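Local coordinates for putative N-acetylmuramoyl-L-alanine amidase (Enterococcus phage phiM1EF22, PDB 7D55) that forms the tetrameric cell-binding domain of an enterococcal phage endolysin, which probably directs the lytic enzyme to the bacterial cell wall, at the interface of chains A and B. Numbering follows the deposited sequence. Chains: chain A/B, Putative N-acetylmuramoyl-L-alanine amidase.

Contacts 1 and 2 are neighbouring stretches of one interface between two copies of the domain, their C-alpha centres about 7 Å apart. Both set helix 39-53 of chain A against helix 71-78 of chain B, and they share A:Glu41, A:Val44 and B:Arg74. Contact 1, at the start of both helices, is a stacked, water-bridged polar end flanked by an indole. The helices cross at a steep angle, and contact 2 follows on later turns of each, an apolar patch that takes in strand 22-28 of chain A and the first residue of chain B. Different helices meet here; the whole interface is not an exact two-fold.

Contact 1: the interface of chains A and B. Residues chain A 38, 40-41, 44; chain B 71, 74.
The guanidinium nitrogen NH1 of B:Arg74 is gripped from two directions at this helix-to-helix interface of the tetrameric cell-binding domain. It lies over the centre of the A:His38 imidazole, 3.4 Å from the ring centroid, as a cation-pi contact, and it donates to a water 3.1 Å away from NH1 with 158° at the hydrogen. That water sits at the edge of the guanidinium, in its plane, and reaches the carboxylate oxygen OE1 of A:Glu41 at 2.6 Å. The water links the carboxylate to the guanidinium, and the negative charge expected on A:Glu41 may help to balance the arginine. The imidazole and guanidinium planes are 15° apart: the planar, delocalised guanidinium can lie nearly parallel on the ring face and keep an edge N-H for the water. The ring is steadied from its own chain: the backbone N of A:Asp40, at the start of helix 39-53, donates to ND1 of A:His38 at 2.9 Å, somewhat tilted from the ring plane. With CG anti to the backbone N (chi1 -171°), A:His38 offers a face to the arginine. B:Arg74 bends at chi2, and its CG and CD pass along CB of A:Asp40. Beside it the rim of the B:Trp71 indole meets the same aspartate: CZ3 comes 3.4 Å from the backbone O of A:Asp40, which lies at the ring edge and in plane. CH2 of B:Trp71 touches the carboxylate carbon CG of A:Asp40 at 3.7 Å. The broad indole also reaches CB of A:Val44 through CE3, the two side chains lying antiparallel as they pass.

Contact 2: the interface of chains A and B. Residues chain A 27, 41, 44-45, 48; chain B 1, 30, 74-75, 78-79.
A:Ile48 and B:Leu75 meet methyl to methyl and at about a right angle where helix 39-53 of chain A packs on helix 71-78 of chain B in this tetrameric cell-binding domain; CD1 of A:Ile48 lies 3.6 Å from CD1 of B:Leu75. With CG anti to the backbone N (chi1 177°), the leucine turns its forked end to the isoleucine tip, which also meets the second methyl, CD2. One turn back in this aliphatic layer, CG1 of A:Val44 rests over the backbone of B:Leu75, 4.0 Å from its CA; a short side chain suits a close approach of the helices. Both methyls of B:Val78 pack on A:Ile45, CG2 lying 4.0 Å from CG1 of A:Ile45, and CG1 of B:Val78 also meets CB of A:Glu41 at 3.8 Å. That glutamate, extended beyond CG, thus lends its aliphatic stem to the apolar layer, while its carboxylate end reaches the water shared with B:Arg74. Contacts with sulfur and aromatic groups close the other end. CD1 of A:Ile45 lies 3.7 Å above one face of the A:Phe27 ring, toward its rim, and so backs the phenyl, which comes from strand 22-28, from within chain A. B:Met1 is poorly ordered, and its contacts are tentative. As modelled, it meets A:Phe27 tip to tip, its thioether SD 3.8 Å from ring atom CZ of A:Phe27, and bends at chi3 to bring CE within 3.9 Å of CG2 of A:Ile48.

Contact 1: the interface of chains A and B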
loop_
_atom_site.group_PDB
_atom_site.type_symbol
_atom_site.label_atom_id
_atom_site.label_comp_id
_atom_site.label_asym_id
_atom_site.label_seq_id
_atom_site.Cartn_x
_atom_site.Cartn_y
_atom_site.Cartn_z
ATOM N N HIS A 38 12.910 -3.386 -17.556
ATOM C CA HIS A 38 12.855 -2.726 -18.841
ATOM C C HIS A 38 12.917 -1.227 -18.584
ATOM O O HIS A 38 12.313 -0.739 -17.617
ATOM C CB HIS A 38 11.557 -3.076 -19.576
ATOM C CG HIS A 38 11.530 -2.604 -20.994
ATOM N ND1 HIS A 38 11.184 -1.317 -21.340
ATOM C CD2 HIS A 38 11.819 -3.242 -22.155
ATOM C CE1 HIS A 38 11.254 -1.183 -22.653
ATOM N NE2 HIS A 38 11.638 -2.337 -23.172
ATOM N N ASP A 40 11.409 1.203 -19.846
ATOM C CA ASP A 40 10.128 1.890 -19.832
ATOM C C ASP A 40 9.299 1.571 -18.597
ATOM O O ASP A 40 8.373 2.329 -18.281
ATOM C CB ASP A 40 9.352 1.615 -21.118
ATOM C CG ASP A 40 9.879 2.414 -22.295
ATOM O OD1 ASP A 40 10.762 3.281 -22.093
ATOM O OD2 ASP A 40 9.412 2.172 -23.426
ATOM N N GLU A 41 9.607 0.475 -17.896
ATOM C CA GLU A 41 9.027 0.254 -16.575
ATOM C C GLU A 41 9.516 1.307 -15.599
ATOM O O GLU A 41 8.740 1.851 -14.802
ATOM C CB GLU A 41 9.391 -1.136 -16.055
ATOM C CG GLU A 41 8.649 -2.251 -16.734
ATOM C CD GLU A 41 9.266 -3.614 -16.477
ATOM O OE1 GLU A 41 9.105 -4.495 -17.347
ATOM O OE2 GLU A 41 9.899 -3.810 -15.414
ATOM N N VAL A 44 7.786 4.685 -16.525
ATOM C CA VAL A 44 6.388 4.848 -16.136
ATOM C C VAL A 44 6.274 5.085 -14.632
ATOM O O VAL A 44 5.437 5.873 -14.180
ATOM C CB VAL A 44 5.524 3.671 -16.638
ATOM C CG1 VAL A 44 5.622 2.480 -15.696
ATOM C CG2 VAL A 44 4.073 4.110 -16.823
ATOM N N TRP B 71 1.707 1.881 -22.687
ATOM C CA TRP B 71 2.375 2.098 -21.406
ATOM C C TRP B 71 1.734 1.308 -20.269
ATOM O O TRP B 71 2.411 1.012 -19.271
ATOM C CB TRP B 71 2.377 3.593 -21.074
ATOM C CG TRP B 71 3.352 4.365 -21.891
ATOM C CD1 TRP B 71 3.101 5.058 -23.052
ATOM C CD2 TRP B 71 4.754 4.494 -21.636
ATOM N NE1 TRP B 71 4.271 5.618 -23.520
ATOM C CE2 TRP B 71 5.294 5.295 -22.663
ATOM C CE3 TRP B 71 5.601 4.025 -20.624
ATOM C CZ2 TRP B 71 6.653 5.628 -22.713
ATOM C CZ3 TRP B 71 6.954 4.365 -20.672
ATOM C CH2 TRP B 71 7.465 5.156 -21.709
ATOM N N ARG B 74 3.701 -1.674 -19.259
ATOM C CA ARG B 74 4.811 -1.438 -18.343
ATOM C C ARG B 74 4.314 -1.281 -16.915
ATOM O O ARG B 74 4.895 -1.845 -15.979
ATOM C CB ARG B 74 5.573 -0.185 -18.773
ATOM C CG ARG B 74 5.983 -0.142 -20.237
ATOM C CD ARG B 74 6.848 -1.333 -20.640
ATOM N NE ARG B 74 7.203 -1.271 -22.056
ATOM C CZ ARG B 74 7.885 -2.214 -22.699
ATOM N NH1 ARG B 74 8.283 -3.306 -22.054
ATOM N NH2 ARG B 74 8.159 -2.073 -23.990
HETATM O O HOH W 1 7.310 -4.397 -19.265
#

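Contact 2: the interface of chains A and B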
loop_
_atom_site.group_PDB
_atom_site.type_symbol
_atom_site.label_atom_id
_atom_site.label_comp_id
_atom_site.label_asym_id
_atom_site.label_seq_id
_atom_site.Cartn_x
_atom_site.Cartn_y
_atom_site.Cartn_z
ATOM N N PHE A 27 12.076 -1.751 -7.541
ATOM C CA PHE A 27 11.077 -0.755 -7.179
ATOM C C PHE A 27 10.494 -1.147 -5.830
ATOM O O PHE A 27 10.013 -2.270 -5.656
ATOM C CB PHE A 27 9.965 -0.725 -8.232
ATOM C CG PHE A 27 8.766 0.080 -7.830
ATOM C CD1 PHE A 27 8.902 1.417 -7.481
ATOM C CD2 PHE A 27 7.495 -0.482 -7.858
ATOM C CE1 PHE A 27 7.794 2.168 -7.125
ATOM C CE2 PHE A 27 6.381 0.258 -7.510
ATOM C CZ PHE A 27 6.531 1.595 -7.149
ATOM N N GLU A 41 9.607 0.475 -17.896
ATOM C CA GLU A 41 9.027 0.254 -16.575
ATOM C C GLU A 41 9.516 1.307 -15.599
ATOM O O GLU A 41 8.740 1.851 -14.802
ATOM C CB GLU A 41 9.391 -1.136 -16.055
ATOM C CG GLU A 41 8.649 -2.251 -16.734
ATOM C CD GLU A 41 9.266 -3.614 -16.477
ATOM O OE1 GLU A 41 9.105 -4.495 -17.347
ATOM O OE2 GLU A 41 9.899 -3.810 -15.414
ATOM N N VAL A 44 7.786 4.685 -16.525
ATOM C CA VAL A 44 6.388 4.848 -16.136
ATOM C C VAL A 44 6.274 5.085 -14.632
ATOM O O VAL A 44 5.437 5.873 -14.180
ATOM C CB VAL A 44 5.524 3.671 -16.638
ATOM C CG1 VAL A 44 5.622 2.480 -15.696
ATOM C CG2 VAL A 44 4.073 4.110 -16.823
ATOM N N ILE A 45 7.123 4.426 -13.837
ATOM C CA ILE A 45 7.145 4.669 -12.394
ATOM C C ILE A 45 7.512 6.121 -12.114
ATOM O O ILE A 45 6.873 6.800 -11.296
ATOM C CB ILE A 45 8.136 3.714 -11.707
ATOM C CG1 ILE A 45 7.629 2.271 -11.737
ATOM C CG2 ILE A 45 8.410 4.163 -10.263
ATOM C CD1 ILE A 45 8.719 1.264 -11.393
ATOM N N ILE A 48 4.538 8.522 -13.122
ATOM C CA ILE A 48 3.392 8.488 -12.219
ATOM C C ILE A 48 3.757 9.119 -10.886
ATOM O O ILE A 48 2.977 9.889 -10.314
ATOM C CB ILE A 48 2.878 7.048 -12.044
ATOM C CG1 ILE A 48 2.335 6.499 -13.369
ATOM C CG2 ILE A 48 1.802 6.992 -10.956
ATOM C CD1 ILE A 48 2.152 5.000 -13.343
ATOM N N MET B 1 1.515 6.740 -4.983
ATOM C CA MET B 1 1.492 6.483 -6.420
ATOM C C MET B 1 0.170 5.893 -6.866
ATOM O O MET B 1 -0.033 4.681 -6.831
ATOM C CB MET B 1 2.626 5.551 -6.827
ATOM C CG MET B 1 3.941 6.272 -7.016
ATOM S SD MET B 1 5.184 5.152 -7.642
ATOM C CE MET B 1 4.471 4.730 -9.229
ATOM N N GLY B 30 -0.115 1.672 -6.756
ATOM C CA GLY B 30 1.288 1.413 -6.501
ATOM C C GLY B 30 1.599 0.005 -6.054
ATOM O O GLY B 30 2.781 -0.376 -6.024
ATOM N N ARG B 74 3.701 -1.674 -19.259
ATOM C CA ARG B 74 4.811 -1.438 -18.343
ATOM C C ARG B 74 4.314 -1.281 -16.915
ATOM O O ARG B 74 4.895 -1.845 -15.979
ATOM C CB ARG B 74 5.573 -0.185 -18.773
ATOM C CG ARG B 74 5.983 -0.142 -20.237
ATOM C CD ARG B 74 6.848 -1.333 -20.640
ATOM N NE ARG B 74 7.203 -1.271 -22.056
ATOM C CZ ARG B 74 7.885 -2.214 -22.699
ATOM N NH1 ARG B 74 8.283 -3.306 -22.054
ATOM N NH2 ARG B 74 8.159 -2.073 -23.990
ATOM N N LEU B 75 3.247 -0.508 -16.728
ATOM C CA LEU B 75 2.709 -0.302 -15.388
ATOM C C LEU B 75 2.228 -1.613 -14.791
ATOM O O LEU B 75 2.472 -1.893 -13.612
ATOM C CB LEU B 75 1.560 0.707 -15.436
ATOM C CG LEU B 75 0.889 0.942 -14.084
ATOM C CD1 LEU B 75 1.939 1.410 -13.071
ATOM C CD2 LEU B 75 -0.236 1.953 -14.185
ATOM N N VAL B 78 4.994 -3.768 -13.249
ATOM C CA VAL B 78 5.504 -3.357 -11.946
ATOM C C VAL B 78 4.435 -3.332 -10.860
ATOM O O VAL B 78 4.774 -3.418 -9.670
ATOM C CB VAL B 78 6.279 -2.029 -12.025
ATOM C CG1 VAL B 78 7.459 -2.170 -12.979
ATOM C CG2 VAL B 78 5.372 -0.900 -12.462
ATOM N N CYS B 79 3.161 -3.217 -11.233
ATOM C CA CYS B 79 2.033 -3.253 -10.299
ATOM C C CYS B 79 1.037 -4.251 -10.868
ATOM O O CYS B 79 0.124 -3.874 -11.617
ATOM C CB CYS B 79 1.391 -1.877 -10.161
ATOM S SG CYS B 79 2.500 -0.639 -9.508
HETATM O O HOH W 2 7.310 -4.397 -19.265
#